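PDB 7OTJ: ATP-dependent DNA helicase PIF1 from Candida albicans, which probably couples ATP hydrolysis to 5'-3' unwinding of DNA, including G-quadruplexes, and of forked RNA-DNA hybrids, maintaining nuclear and mitochondrial genome stability. Local coordinates for residues R197-L202 with D213-F218; V260-V264 with I440-L444; A293-K299 with P443-W448. The contacts are given in a common frame with arbitrary orientation. Numbering follows the deposited sequence.

This chain is the helicase core of PIF1, and the three contacts fall in two of its regions. Contact 1 joins two consecutive helices of the PIF1-like helicase region near the nucleotide site: the side chain of Leu202 lies about 6 Å from that of Ala27 in the P-loop. Contacts 2 and 3 belong to the antiparallel sheet of the 2B domain. They share Pro443 and Leu444 and have centres 12 Å apart, because strand 435-446 pairs first with 259-267 and then with 294-297. Contact 1 is centred 43 Å from contact 2 and 33 Å from contact 3. Nearest atoms to the bound DNA are about 20, 14 and 9 Å away for contacts 1, 2 and 3.

Contact 1. Residues R197-L202 with D213-F218; sequences RFIDML and DTARDF. Unlike the reference sequence in segment 197-202: Asp200 (reference Asn).
Two consecutive helices, 196-204 and 212-219, form a helical pair in the helicase region, joined by a short connection; the apolar side of the pair packs on helix 475-481, where Leu202 and Phe218 both touch Leu480. Over these segments the backbones are regular alpha-helix, the axes approach to 9.9 Å, and the crossing is steep, at -115°. The register centres on Met201 and Thr214, with CA atoms 5.3 Å apart. Arg197, with chi1 t and chi2 p, reaches across to the second helix so that its NE and NH2 donate to Asp217 OD2 at 2.8 and 3.0 Å. This salt bridge belongs to a network: Arg216 NH1 meets Asp217 OD1 at 2.8 Å, and Arg216 NH2 meets Asp213 OD1 at 3.0 Å. A water accepts from Arg197 NH2 at 3.1 Å and lies 2.8 Å from Thr214 OG1, which is also hydrogen-bonded to Asn204. Phe198 (chi1 t) brings CE1 to 4.1 Å from Phe218 CE1. Met201 is the hub. Its CB points toward the second helix, 3.9 Å from Thr214 CG2, and its mtp rotamer sets CE 3.5 Å from Asp217 CB and over the Phe218 ring face in a CH-pi contact, 3.5 Å from the centroid and 3° off the normal; Met201 SD, 5.1 Å from the Phe218 centroid, adds a Met-aromatic contact. Leu202 meets the same ring at its edge, with Leu202 CD2 4.2 Å from Phe218 CZ.

Contact 2. Residues V260-V264 with I440-L444; sequences VYNSV and IQFPL
Val264 and Ile440 form an antiparallel hydrogen-bonded pair, CA atoms 5.2 Å apart: Ile440 N donates to Val264 O at 3.0 Å, and Val264 N to Ile440 O at 3.1 Å. Beyond this pair the strands part, and the Gln441 side chain (chi1 t, chi2 p) bridges the gap. Its NE2 donates to Tyr261 O at 3.2 Å and also binds Pro284 O, while its OE1 accepts from Phe442 N at 3.1 Å. A water donates to both Gln441 OE1 (2.9 Å) and Asn262 O (2.6 Å). Pro443 then centres an inverse gamma turn, Leu444 N bonding to Phe442 O at 2.8 Å. The contact thus joins strands 259-267 and 435-446 in the antiparallel sheet of the SH3-like 2B domain; 259-267 also pairs with strand 286-289. In an edge-to-face stack, Phe442 turns its edge to the face of Tyr261 (both chi1 m), centroids 4.5 Å apart and planes at 56°. Val264 CB and Ile440 CB pack 4.3 Å apart on one face of the sheet.

Contact 3. Residues A293-K299 with P443-W448; sequences AQVMCIK and PLILAW
The apolar centre is the cluster of Met296, Ile298, Ile445 and Ala447. Met296 CB lies 3.7 Å from Ala447 CB and 4.1 Å from Ile445 CG1, and Ile445 CG1 meets Ile298 CG2 at 4.0 Å; chi1 is t for Met296 and p for both isoleucines. Cys297 and Leu444 point to the opposite face, where Val295 CG2 approaches Leu444 CD2 at 4.4 Å and strand 404-409 adds Val406 and Phe408. At one end Ile298 CG1 packs on Pro443 CB at 3.8 Å. At the other, Trp448 lies flat against Gln294, whose CB stands 3.5 Å above the five-membered ring centroid in a CH-pi contact; Ala293 CB touches Trp448 CH2 at 3.8 Å, and the indole rests on helix 240-253.

Strand 294-297 and strand 435-446 are antiparallel neighbours in the 2B sheet; the short segments' axes lie 4.5 Å apart at 146°. Met296 and Ile445 are a hydrogen-bonded pair: Met296 N donates to Ile445 O at 2.9 Å, and Ile445 N returns a weak bond to Met296 O at 3.3 Å. Cys297 and Leu444 are a non-hydrogen-bonded pair, CA atoms 5.0 Å apart. Ile298 N to Pro443 O (3.1 Å) and Ala447 N to Gln294 O (2.9 Å) continue the pairing at its two ends. At Trp448 the backbone turns (phi 32°, psi -68°) and hydrogen-bonds to Glu235 of strand 234-237, the neighbour of strand 449-451 in the parallel sheet. All four hydrogen bonds are main-chain to main-chain, so the join rests on backbone pairing and apolar side chains, with no charge paired across it.

Contact 1. Residues R197-L202 with D213-F218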
ATOM      1  N   ARG A 197      -8.681  13.077 -23.377  1.00 48.22           N
ATOM      2  CA  ARG A 197     -10.072  12.860 -23.001  1.00 48.18           C
ATOM      3  C   ARG A 197     -10.168  12.004 -21.749  1.00 46.70           C
ATOM      4  O   ARG A 197     -10.959  12.298 -20.847  1.00 46.40           O
ATOM      5  CB  ARG A 197     -10.827  12.202 -24.160  1.00 49.30           C
ATOM      6  CG  ARG A 197     -12.234  11.742 -23.816  1.00 49.41           C
ATOM      7  CD  ARG A 197     -13.102  12.921 -23.444  1.00 50.10           C
ATOM      8  NE  ARG A 197     -14.421  12.528 -22.960  1.00 50.34           N
ATOM      9  CZ  ARG A 197     -15.236  13.332 -22.290  1.00 56.91           C
ATOM     10  NH1 ARG A 197     -14.878  14.564 -21.964  1.00 51.04           N
ATOM     11  NH2 ARG A 197     -16.443  12.891 -21.941  1.00 51.35           N
ATOM     12  N   PHE A 198      -9.362  10.942 -21.677  1.00 45.96           N
ATOM     13  CA  PHE A 198      -9.323  10.116 -20.477  1.00 44.69           C
ATOM     14  C   PHE A 198      -8.972  10.953 -19.252  1.00 47.31           C
ATOM     15  O   PHE A 198      -9.589  10.803 -18.190  1.00 47.76           O
ATOM     16  CB  PHE A 198      -8.320   8.974 -20.664  1.00 44.34           C
ATOM     17  CG  PHE A 198      -8.426   7.886 -19.631  1.00 43.41           C
ATOM     18  CD1 PHE A 198      -9.581   7.722 -18.884  1.00 46.44           C
ATOM     19  CD2 PHE A 198      -7.362   7.029 -19.399  1.00 42.98           C
ATOM     20  CE1 PHE A 198      -9.678   6.722 -17.932  1.00 43.73           C
ATOM     21  CE2 PHE A 198      -7.451   6.027 -18.443  1.00 44.62           C
ATOM     22  CZ  PHE A 198      -8.609   5.875 -17.711  1.00 42.11           C
ATOM     23  N   ILE A 199      -7.993  11.854 -19.387  1.00 43.93           N
ATOM     24  CA  ILE A 199      -7.608  12.725 -18.279  1.00 46.74           C
ATOM     25  C   ILE A 199      -8.769  13.631 -17.881  1.00 46.60           C
ATOM     26  O   ILE A 199      -9.041  13.823 -16.687  1.00 43.21           O
ATOM     27  CB  ILE A 199      -6.343  13.527 -18.648  1.00 51.46           C
ATOM     28  CG1 ILE A 199      -5.158  12.586 -18.851  1.00 45.13           C
ATOM     29  CG2 ILE A 199      -6.005  14.552 -17.570  1.00 43.27           C
ATOM     30  CD1 ILE A 199      -3.902  13.292 -19.301  1.00 45.97           C
ATOM     31  N   ASP A 200      -9.479  14.189 -18.866  1.00 45.11           N
ATOM     32  CA  ASP A 200     -10.642  15.016 -18.549  1.00 45.93           C
ATOM     33  C   ASP A 200     -11.699  14.217 -17.792  1.00 50.35           C
ATOM     34  O   ASP A 200     -12.285  14.714 -16.822  1.00 52.63           O
ATOM     35  CB  ASP A 200     -11.258  15.595 -19.825  1.00 47.59           C
ATOM     36  CG  ASP A 200     -10.295  16.477 -20.606  1.00 56.26           C
ATOM     37  OD1 ASP A 200      -9.367  17.051 -19.994  1.00 56.85           O
ATOM     38  OD2 ASP A 200     -10.478  16.610 -21.838  1.00 52.54           O
ATOM     39  N   MET A 201     -11.933  12.969 -18.206  1.00 45.31           N
ATOM     40  CA  MET A 201     -12.942  12.133 -17.561  1.00 50.12           C
ATOM     41  C   MET A 201     -12.561  11.837 -16.116  1.00 44.01           C
ATOM     42  O   MET A 201     -13.393  11.932 -15.208  1.00 44.27           O
ATOM     43  CB  MET A 201     -13.123  10.828 -18.341  1.00 45.83           C
ATOM     44  CG  MET A 201     -13.770  10.981 -19.707  1.00 46.72           C
ATOM     45  SD  MET A 201     -13.418   9.558 -20.770  1.00 46.81           S
ATOM     46  CE  MET A 201     -14.008   8.202 -19.753  1.00 46.23           C
ATOM     47  N   LEU A 202     -11.316  11.422 -15.903  1.00 42.92           N
ATOM     48  CA  LEU A 202     -10.820  11.179 -14.553  1.00 46.36           C
ATOM     49  C   LEU A 202     -10.898  12.426 -13.678  1.00 41.95           C
ATOM     50  O   LEU A 202     -11.257  12.337 -12.500  1.00 41.68           O
ATOM     51  CB  LEU A 202      -9.388  10.662 -14.616  1.00 46.87           C
ATOM     52  CG  LEU A 202      -9.267   9.232 -15.123  1.00 49.27           C
ATOM     53  CD1 LEU A 202      -7.810   8.855 -15.311  1.00 41.26           C
ATOM     54  CD2 LEU A 202      -9.959   8.298 -14.144  1.00 43.27           C
ATOM     55  N   ASP A 213     -21.549  13.013 -20.546  1.00 56.26           N
ATOM     56  CA  ASP A 213     -20.590  12.487 -21.515  1.00 55.30           C
ATOM     57  C   ASP A 213     -19.494  11.678 -20.833  1.00 54.81           C
ATOM     58  O   ASP A 213     -19.087  10.626 -21.341  1.00 58.50           O
ATOM     59  CB  ASP A 213     -19.991  13.625 -22.339  1.00 55.79           C
ATOM     60  CG  ASP A 213     -20.851  14.011 -23.516  1.00 57.94           C
ATOM     61  OD1 ASP A 213     -21.970  13.472 -23.649  1.00 60.89           O
ATOM     62  OD2 ASP A 213     -20.401  14.854 -24.320  1.00 66.65           O
ATOM     63  N   THR A 214     -19.000  12.150 -19.684  1.00 52.11           N
ATOM     64  CA  THR A 214     -18.020  11.373 -18.928  1.00 50.23           C
ATOM     65  C   THR A 214     -18.621  10.050 -18.473  1.00 52.23           C
ATOM     66  O   THR A 214     -18.013   8.985 -18.642  1.00 52.12           O
ATOM     67  CB  THR A 214     -17.510  12.179 -17.724  1.00 50.06           C
ATOM     68  OG1 THR A 214     -16.718  13.283 -18.178  1.00 50.52           O
ATOM     69  CG2 THR A 214     -16.664  11.309 -16.797  1.00 47.70           C
ATOM     70  N   ALA A 215     -19.835  10.096 -17.917  1.00 54.47           N
ATOM     71  CA  ALA A 215     -20.499   8.874 -17.471  1.00 59.89           C
ATOM     72  C   ALA A 215     -20.724   7.915 -18.632  1.00 56.06           C
ATOM     73  O   ALA A 215     -20.487   6.708 -18.505  1.00 60.49           O
ATOM     74  CB  ALA A 215     -21.825   9.211 -16.790  1.00 54.74           C
ATOM     75  N   ARG A 216     -21.197   8.428 -19.766  1.00 53.60           N
ATOM     76  CA  ARG A 216     -21.378   7.569 -20.929  1.00 54.13           C
ATOM     77  C   ARG A 216     -20.048   7.000 -21.417  1.00 56.43           C
ATOM     78  O   ARG A 216     -19.953   5.807 -21.732  1.00 53.56           O
ATOM     79  CB  ARG A 216     -22.072   8.352 -22.040  1.00 55.85           C
ATOM     80  CG  ARG A 216     -22.468   7.499 -23.217  1.00 56.91           C
ATOM     81  CD  ARG A 216     -21.664   7.868 -24.441  1.00 56.83           C
ATOM     82  NE  ARG A 216     -22.163   9.080 -25.082  1.00 58.27           N
ATOM     83  CZ  ARG A 216     -21.553  10.257 -25.046  1.00 66.45           C
ATOM     84  NH1 ARG A 216     -20.417  10.426 -24.383  1.00 66.76           N
ATOM     85  NH2 ARG A 216     -22.088  11.286 -25.697  1.00 62.92           N
ATOM     86  N   ASP A 217     -18.997   7.826 -21.440  1.00 59.08           N
ATOM     87  CA  ASP A 217     -17.697   7.370 -21.927  1.00 58.38           C
ATOM     88  C   ASP A 217     -17.129   6.250 -21.063  1.00 53.08           C
ATOM     89  O   ASP A 217     -16.352   5.421 -21.554  1.00 49.90           O
ATOM     90  CB  ASP A 217     -16.713   8.541 -22.014  1.00 58.54           C
ATOM     91  CG  ASP A 217     -16.959   9.430 -23.229  1.00 57.62           C
ATOM     92  OD1 ASP A 217     -17.978   9.230 -23.924  1.00 60.05           O
ATOM     93  OD2 ASP A 217     -16.130  10.326 -23.492  1.00 54.73           O
ATOM     94  N   PHE A 218     -17.482   6.214 -19.776  1.00 48.98           N
ATOM     95  CA  PHE A 218     -17.027   5.108 -18.944  1.00 54.10           C
ATOM     96  C   PHE A 218     -17.859   3.855 -19.182  1.00 51.20           C
ATOM     97  O   PHE A 218     -17.317   2.744 -19.188  1.00 53.30           O
ATOM     98  CB  PHE A 218     -17.070   5.496 -17.463  1.00 53.81           C
ATOM     99  CG  PHE A 218     -15.865   6.263 -17.001  1.00 51.72           C
ATOM    100  CD1 PHE A 218     -14.613   5.669 -16.995  1.00 49.61           C
ATOM    101  CD2 PHE A 218     -15.984   7.570 -16.550  1.00 45.99           C
ATOM    102  CE1 PHE A 218     -13.497   6.369 -16.559  1.00 49.74           C
ATOM    103  CE2 PHE A 218     -14.875   8.271 -16.115  1.00 46.02           C
ATOM    104  CZ  PHE A 218     -13.631   7.671 -16.121  1.00 43.81           C
TER
HETATM  105  O   HOH W   1     -17.910  14.943 -20.110  1.00 45.55           O

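Contact 2. Residues V260-V264 with I440-L444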
ATOM      1  N   VAL A 260      -2.879 -27.640  -1.825  1.00 65.10           N
ATOM      2  CA  VAL A 260      -3.364 -26.938  -0.641  1.00 67.53           C
ATOM      3  C   VAL A 260      -2.244 -26.916   0.386  1.00 62.61           C
ATOM      4  O   VAL A 260      -1.777 -27.973   0.831  1.00 63.41           O
ATOM      5  CB  VAL A 260      -4.625 -27.591  -0.055  1.00 77.38           C
ATOM      6  CG1 VAL A 260      -5.057 -26.859   1.208  1.00 61.40           C
ATOM      7  CG2 VAL A 260      -5.747 -27.613  -1.085  1.00 72.42           C
ATOM      8  N   TYR A 261      -1.816 -25.717   0.760  1.00 63.46           N
ATOM      9  CA  TYR A 261      -0.764 -25.521   1.748  1.00 70.19           C
ATOM     10  C   TYR A 261      -1.400 -24.934   3.000  1.00 59.68           C
ATOM     11  O   TYR A 261      -1.772 -23.757   3.019  1.00 58.92           O
ATOM     12  CB  TYR A 261       0.326 -24.592   1.222  1.00 69.48           C
ATOM     13  CG  TYR A 261       1.229 -25.186   0.175  1.00 63.29           C
ATOM     14  CD1 TYR A 261       2.129 -26.189   0.501  1.00 64.43           C
ATOM     15  CD2 TYR A 261       1.209 -24.719  -1.134  1.00 63.92           C
ATOM     16  CE1 TYR A 261       2.971 -26.724  -0.449  1.00 79.53           C
ATOM     17  CE2 TYR A 261       2.050 -25.248  -2.091  1.00 65.65           C
ATOM     18  CZ  TYR A 261       2.929 -26.252  -1.741  1.00 73.52           C
ATOM     19  OH  TYR A 261       3.772 -26.790  -2.684  1.00 81.88           O
ATOM     20  N   ASN A 262      -1.518 -25.747   4.042  1.00 61.66           N
ATOM     21  CA  ASN A 262      -2.012 -25.270   5.324  1.00 59.65           C
ATOM     22  C   ASN A 262      -0.869 -24.669   6.128  1.00 59.87           C
ATOM     23  O   ASN A 262       0.253 -25.184   6.118  1.00 59.07           O
ATOM     24  CB  ASN A 262      -2.674 -26.406   6.104  1.00 58.50           C
ATOM     25  CG  ASN A 262      -3.939 -26.910   5.435  1.00 71.85           C
ATOM     26  OD1 ASN A 262      -4.751 -26.122   4.941  1.00 66.95           O
ATOM     27  ND2 ASN A 262      -4.112 -28.228   5.411  1.00 70.89           N
ATOM     28  N   SER A 263      -1.163 -23.572   6.820  1.00 58.66           N
ATOM     29  CA  SER A 263      -0.166 -22.916   7.647  1.00 62.14           C
ATOM     30  C   SER A 263      -0.031 -23.628   8.984  1.00 56.60           C
ATOM     31  O   SER A 263      -0.996 -24.174   9.525  1.00 56.25           O
ATOM     32  CB  SER A 263      -0.543 -21.452   7.893  1.00 63.22           C
ATOM     33  OG  SER A 263      -1.712 -21.362   8.694  1.00 59.11           O
ATOM     34  N   VAL A 264       1.178 -23.587   9.532  1.00 64.06           N
ATOM     35  CA  VAL A 264       1.446 -24.097  10.871  1.00 62.13           C
ATOM     36  C   VAL A 264       1.344 -22.915  11.825  1.00 56.18           C
ATOM     37  O   VAL A 264       2.169 -22.001  11.782  1.00 57.46           O
ATOM     38  CB  VAL A 264       2.821 -24.767  10.962  1.00 67.23           C
ATOM     39  CG1 VAL A 264       3.050 -25.298  12.370  1.00 58.92           C
ATOM     40  CG2 VAL A 264       2.936 -25.878   9.926  1.00 59.90           C
ATOM     41  N   ILE A 440       3.698 -20.090  10.090  1.00 61.34           N
ATOM     42  CA  ILE A 440       4.655 -20.484   9.066  1.00 54.72           C
ATOM     43  C   ILE A 440       3.860 -20.803   7.811  1.00 61.83           C
ATOM     44  O   ILE A 440       2.953 -21.645   7.835  1.00 68.23           O
ATOM     45  CB  ILE A 440       5.511 -21.677   9.515  1.00 58.70           C
ATOM     46  CG1 ILE A 440       6.302 -21.308  10.776  1.00 65.26           C
ATOM     47  CG2 ILE A 440       6.446 -22.112   8.395  1.00 58.28           C
ATOM     48  CD1 ILE A 440       7.152 -22.431  11.328  1.00 76.43           C
ATOM     49  N   GLN A 441       4.187 -20.112   6.724  1.00 60.39           N
ATOM     50  CA  GLN A 441       3.488 -20.256   5.458  1.00 54.13           C
ATOM     51  C   GLN A 441       4.411 -19.756   4.360  1.00 57.38           C
ATOM     52  O   GLN A 441       5.322 -18.963   4.608  1.00 61.11           O
ATOM     53  CB  GLN A 441       2.169 -19.473   5.465  1.00 52.40           C
ATOM     54  CG  GLN A 441       1.350 -19.555   4.179  1.00 59.83           C
ATOM     55  CD  GLN A 441       0.800 -20.943   3.923  1.00 66.64           C
ATOM     56  OE1 GLN A 441       1.507 -21.828   3.437  1.00 71.97           O
ATOM     57  NE2 GLN A 441      -0.471 -21.143   4.255  1.00 63.44           N
ATOM     58  N   PHE A 442       4.173 -20.231   3.147  1.00 55.11           N
ATOM     59  CA  PHE A 442       4.853 -19.659   2.000  1.00 55.19           C
ATOM     60  C   PHE A 442       4.408 -18.211   1.816  1.00 61.24           C
ATOM     61  O   PHE A 442       3.223 -17.900   1.977  1.00 61.57           O
ATOM     62  CB  PHE A 442       4.559 -20.469   0.740  1.00 58.52           C
ATOM     63  CG  PHE A 442       5.031 -21.890   0.820  1.00 66.06           C
ATOM     64  CD1 PHE A 442       6.312 -22.230   0.423  1.00 65.42           C
ATOM     65  CD2 PHE A 442       4.202 -22.882   1.314  1.00 64.30           C
ATOM     66  CE1 PHE A 442       6.753 -23.532   0.506  1.00 73.26           C
ATOM     67  CE2 PHE A 442       4.638 -24.186   1.401  1.00 71.66           C
ATOM     68  CZ  PHE A 442       5.915 -24.513   0.994  1.00 81.29           C
ATOM     69  N   PRO A 443       5.325 -17.305   1.493  1.00 59.43           N
ATOM     70  CA  PRO A 443       4.968 -15.881   1.374  1.00 59.90           C
ATOM     71  C   PRO A 443       4.284 -15.555   0.050  1.00 60.92           C
ATOM     72  O   PRO A 443       4.772 -14.754  -0.753  1.00 69.69           O
ATOM     73  CB  PRO A 443       6.331 -15.194   1.515  1.00 56.61           C
ATOM     74  CG  PRO A 443       7.278 -16.172   0.915  1.00 60.60           C
ATOM     75  CD  PRO A 443       6.768 -17.532   1.311  1.00 54.70           C
ATOM     76  N   LEU A 444       3.114 -16.153  -0.171  1.00 51.01           N
ATOM     77  CA  LEU A 444       2.399 -15.983  -1.428  1.00 56.88           C
ATOM     78  C   LEU A 444       0.907 -15.861  -1.168  1.00 60.31           C
ATOM     79  O   LEU A 444       0.373 -16.477  -0.242  1.00 55.91           O
ATOM     80  CB  LEU A 444       2.655 -17.161  -2.383  1.00 59.40           C
ATOM     81  CG  LEU A 444       4.092 -17.443  -2.827  1.00 64.62           C
ATOM     82  CD1 LEU A 444       4.165 -18.755  -3.593  1.00 69.78           C
ATOM     83  CD2 LEU A 444       4.631 -16.299  -3.669  1.00 67.22           C
TER
HETATM   84  O   HOH W   2       2.307 -24.092   5.042  1.00 62.34           O

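Contact 3. Residues A293-K299 with P443-W448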
ATOM      1  N   ALA A 293      -1.297 -20.239 -11.556  1.00 83.68           N
ATOM      2  CA  ALA A 293      -2.079 -19.317 -10.744  1.00 84.40           C
ATOM      3  C   ALA A 293      -1.304 -18.028 -10.501  1.00 75.96           C
ATOM      4  O   ALA A 293      -0.115 -18.056 -10.173  1.00 77.82           O
ATOM      5  CB  ALA A 293      -2.451 -19.972  -9.415  1.00 80.31           C
ATOM      6  N   GLN A 294      -1.976 -16.896 -10.696  1.00 71.01           N
ATOM      7  CA  GLN A 294      -1.377 -15.607 -10.381  1.00 77.56           C
ATOM      8  C   GLN A 294      -1.092 -15.499  -8.885  1.00 76.20           C
ATOM      9  O   GLN A 294      -1.934 -15.840  -8.052  1.00 73.16           O
ATOM     10  CB  GLN A 294      -2.314 -14.486 -10.827  1.00 78.29           C
ATOM     11  CG  GLN A 294      -1.632 -13.165 -11.098  1.00 82.00           C
ATOM     12  CD  GLN A 294      -0.831 -13.181 -12.384  1.00 92.15           C
ATOM     13  OE1 GLN A 294      -0.887 -14.139 -13.159  1.00 86.41           O
ATOM     14  NE2 GLN A 294      -0.082 -12.114 -12.619  1.00 91.10           N
ATOM     15  N   VAL A 295       0.088 -14.978  -8.538  1.00 75.93           N
ATOM     16  CA  VAL A 295       0.505 -14.870  -7.143  1.00 68.67           C
ATOM     17  C   VAL A 295       1.269 -13.572  -6.935  1.00 68.28           C
ATOM     18  O   VAL A 295       1.775 -12.958  -7.875  1.00 79.38           O
ATOM     19  CB  VAL A 295       1.395 -16.041  -6.668  1.00 63.99           C
ATOM     20  CG1 VAL A 295       0.605 -17.337  -6.570  1.00 63.95           C
ATOM     21  CG2 VAL A 295       2.594 -16.183  -7.579  1.00 65.80           C
ATOM     22  N   MET A 296       1.357 -13.172  -5.670  1.00 69.44           N
ATOM     23  CA  MET A 296       2.103 -11.988  -5.269  1.00 67.59           C
ATOM     24  C   MET A 296       2.979 -12.331  -4.077  1.00 61.43           C
ATOM     25  O   MET A 296       2.494 -12.880  -3.083  1.00 62.12           O
ATOM     26  CB  MET A 296       1.163 -10.834  -4.915  1.00 62.64           C
ATOM     27  CG  MET A 296       1.808  -9.760  -4.062  1.00 75.88           C
ATOM     28  SD  MET A 296       0.732  -8.344  -3.766  1.00 75.49           S
ATOM     29  CE  MET A 296       1.141  -7.956  -2.072  1.00 72.08           C
ATOM     30  N   CYS A 297       4.262 -12.002  -4.179  1.00 62.44           N
ATOM     31  CA  CYS A 297       5.171 -12.172  -3.057  1.00 65.01           C
ATOM     32  C   CYS A 297       4.832 -11.177  -1.952  1.00 67.40           C
ATOM     33  O   CYS A 297       4.531 -10.012  -2.218  1.00 73.56           O
ATOM     34  CB  CYS A 297       6.612 -11.980  -3.524  1.00 69.13           C
ATOM     35  SG  CYS A 297       7.837 -12.168  -2.232  1.00 76.93           S
ATOM     36  N   ILE A 298       4.880 -11.632  -0.702  1.00 60.08           N
ATOM     37  CA  ILE A 298       4.511 -10.760   0.407  1.00 71.04           C
ATOM     38  C   ILE A 298       5.657 -10.585   1.405  1.00 72.81           C
ATOM     39  O   ILE A 298       5.426 -10.196   2.547  1.00 58.17           O
ATOM     40  CB  ILE A 298       3.237 -11.264   1.111  1.00 66.30           C
ATOM     41  CG1 ILE A 298       3.485 -12.634   1.746  1.00 64.24           C
ATOM     42  CG2 ILE A 298       2.075 -11.322   0.137  1.00 58.44           C
ATOM     43  CD1 ILE A 298       2.307 -13.175   2.525  1.00 57.78           C
ATOM     44  N   LYS A 299       6.895 -10.847   0.984  1.00 73.59           N
ATOM     45  CA  LYS A 299       8.068 -10.602   1.812  1.00 74.83           C
ATOM     46  C   LYS A 299       9.173 -10.014   0.949  1.00 79.63           C
ATOM     47  O   LYS A 299       9.306 -10.369  -0.227  1.00 72.67           O
ATOM     48  CB  LYS A 299       8.564 -11.885   2.498  1.00 67.15           C
ATOM     49  CG  LYS A 299       9.781 -11.681   3.389  1.00 67.91           C
ATOM     50  CD  LYS A 299      10.066 -12.893   4.255  1.00 71.38           C
ATOM     51  CE  LYS A 299       9.002 -13.070   5.340  1.00 81.39           C
ATOM     52  NZ  LYS A 299       9.002 -12.000   6.383  1.00 75.09           N
ATOM     53  N   PRO A 443       5.325 -17.305   1.493  1.00 59.43           N
ATOM     54  CA  PRO A 443       4.968 -15.881   1.374  1.00 59.90           C
ATOM     55  C   PRO A 443       4.284 -15.555   0.050  1.00 60.92           C
ATOM     56  O   PRO A 443       4.772 -14.754  -0.753  1.00 69.69           O
ATOM     57  CB  PRO A 443       6.331 -15.194   1.515  1.00 56.61           C
ATOM     58  CG  PRO A 443       7.278 -16.172   0.915  1.00 60.60           C
ATOM     59  CD  PRO A 443       6.768 -17.532   1.311  1.00 54.70           C
ATOM     60  N   LEU A 444       3.114 -16.153  -0.171  1.00 51.01           N
ATOM     61  CA  LEU A 444       2.399 -15.983  -1.428  1.00 56.88           C
ATOM     62  C   LEU A 444       0.907 -15.861  -1.168  1.00 60.31           C
ATOM     63  O   LEU A 444       0.373 -16.477  -0.242  1.00 55.91           O
ATOM     64  CB  LEU A 444       2.655 -17.161  -2.383  1.00 59.40           C
ATOM     65  CG  LEU A 444       4.092 -17.443  -2.827  1.00 64.62           C
ATOM     66  CD1 LEU A 444       4.165 -18.755  -3.593  1.00 69.78           C
ATOM     67  CD2 LEU A 444       4.631 -16.299  -3.669  1.00 67.22           C
ATOM     68  N   ILE A 445       0.250 -15.036  -1.980  1.00 60.36           N
ATOM     69  CA  ILE A 445      -1.201 -14.943  -2.046  1.00 56.15           C
ATOM     70  C   ILE A 445      -1.593 -14.951  -3.517  1.00 57.17           C
ATOM     71  O   ILE A 445      -0.861 -14.441  -4.369  1.00 55.05           O
ATOM     72  CB  ILE A 445      -1.750 -13.683  -1.340  1.00 53.24           C
ATOM     73  CG1 ILE A 445      -1.117 -12.427  -1.930  1.00 53.83           C
ATOM     74  CG2 ILE A 445      -1.526 -13.763   0.167  1.00 51.89           C
ATOM     75  CD1 ILE A 445      -1.728 -11.162  -1.414  1.00 56.55           C
ATOM     76  N   LEU A 446      -2.743 -15.559  -3.818  1.00 61.49           N
ATOM     77  CA  LEU A 446      -3.251 -15.531  -5.187  1.00 74.06           C
ATOM     78  C   LEU A 446      -3.518 -14.082  -5.568  1.00 74.95           C
ATOM     79  O   LEU A 446      -4.396 -13.440  -4.981  1.00 70.86           O
ATOM     80  CB  LEU A 446      -4.532 -16.357  -5.331  1.00 60.91           C
ATOM     81  CG  LEU A 446      -4.463 -17.880  -5.202  1.00 71.12           C
ATOM     82  CD1 LEU A 446      -5.865 -18.473  -5.188  1.00 62.84           C
ATOM     83  CD2 LEU A 446      -3.645 -18.474  -6.330  1.00 67.26           C
ATOM     84  N   ALA A 447      -2.746 -13.542  -6.518  1.00 81.05           N
ATOM     85  CA  ALA A 447      -2.794 -12.097  -6.694  1.00 77.52           C
ATOM     86  C   ALA A 447      -3.990 -11.665  -7.536  1.00 75.25           C
ATOM     87  O   ALA A 447      -4.898 -11.018  -7.024  1.00105.79           O
ATOM     88  CB  ALA A 447      -1.487 -11.611  -7.327  1.00 72.03           C
ATOM     89  N   TRP A 448      -4.051 -12.093  -8.799  1.00 69.14           N
ATOM     90  CA  TRP A 448      -5.229 -11.952  -9.657  1.00 75.56           C
ATOM     91  C   TRP A 448      -6.069 -10.699  -9.392  1.00 69.18           C
ATOM     92  O   TRP A 448      -6.129  -9.784 -10.220  1.00 62.65           O
ATOM     93  CB  TRP A 448      -6.099 -13.200  -9.547  1.00 82.07           C
ATOM     94  CG  TRP A 448      -5.860 -14.203 -10.637  1.00 72.08           C
ATOM     95  CD1 TRP A 448      -5.641 -13.940 -11.955  1.00 76.38           C
ATOM     96  CD2 TRP A 448      -5.805 -15.628 -10.497  1.00 75.46           C
ATOM     97  NE1 TRP A 448      -5.461 -15.113 -12.650  1.00 60.54           N
ATOM     98  CE2 TRP A 448      -5.557 -16.163 -11.776  1.00 72.50           C
ATOM     99  CE3 TRP A 448      -5.947 -16.501  -9.415  1.00 76.31           C
ATOM    100  CZ2 TRP A 448      -5.444 -17.533 -12.003  1.00 77.75           C
ATOM    101  CZ3 TRP A 448      -5.836 -17.863  -9.643  1.00 81.42           C
ATOM    102  CH2 TRP A 448      -5.587 -18.364 -10.925  1.00 77.69           C
TER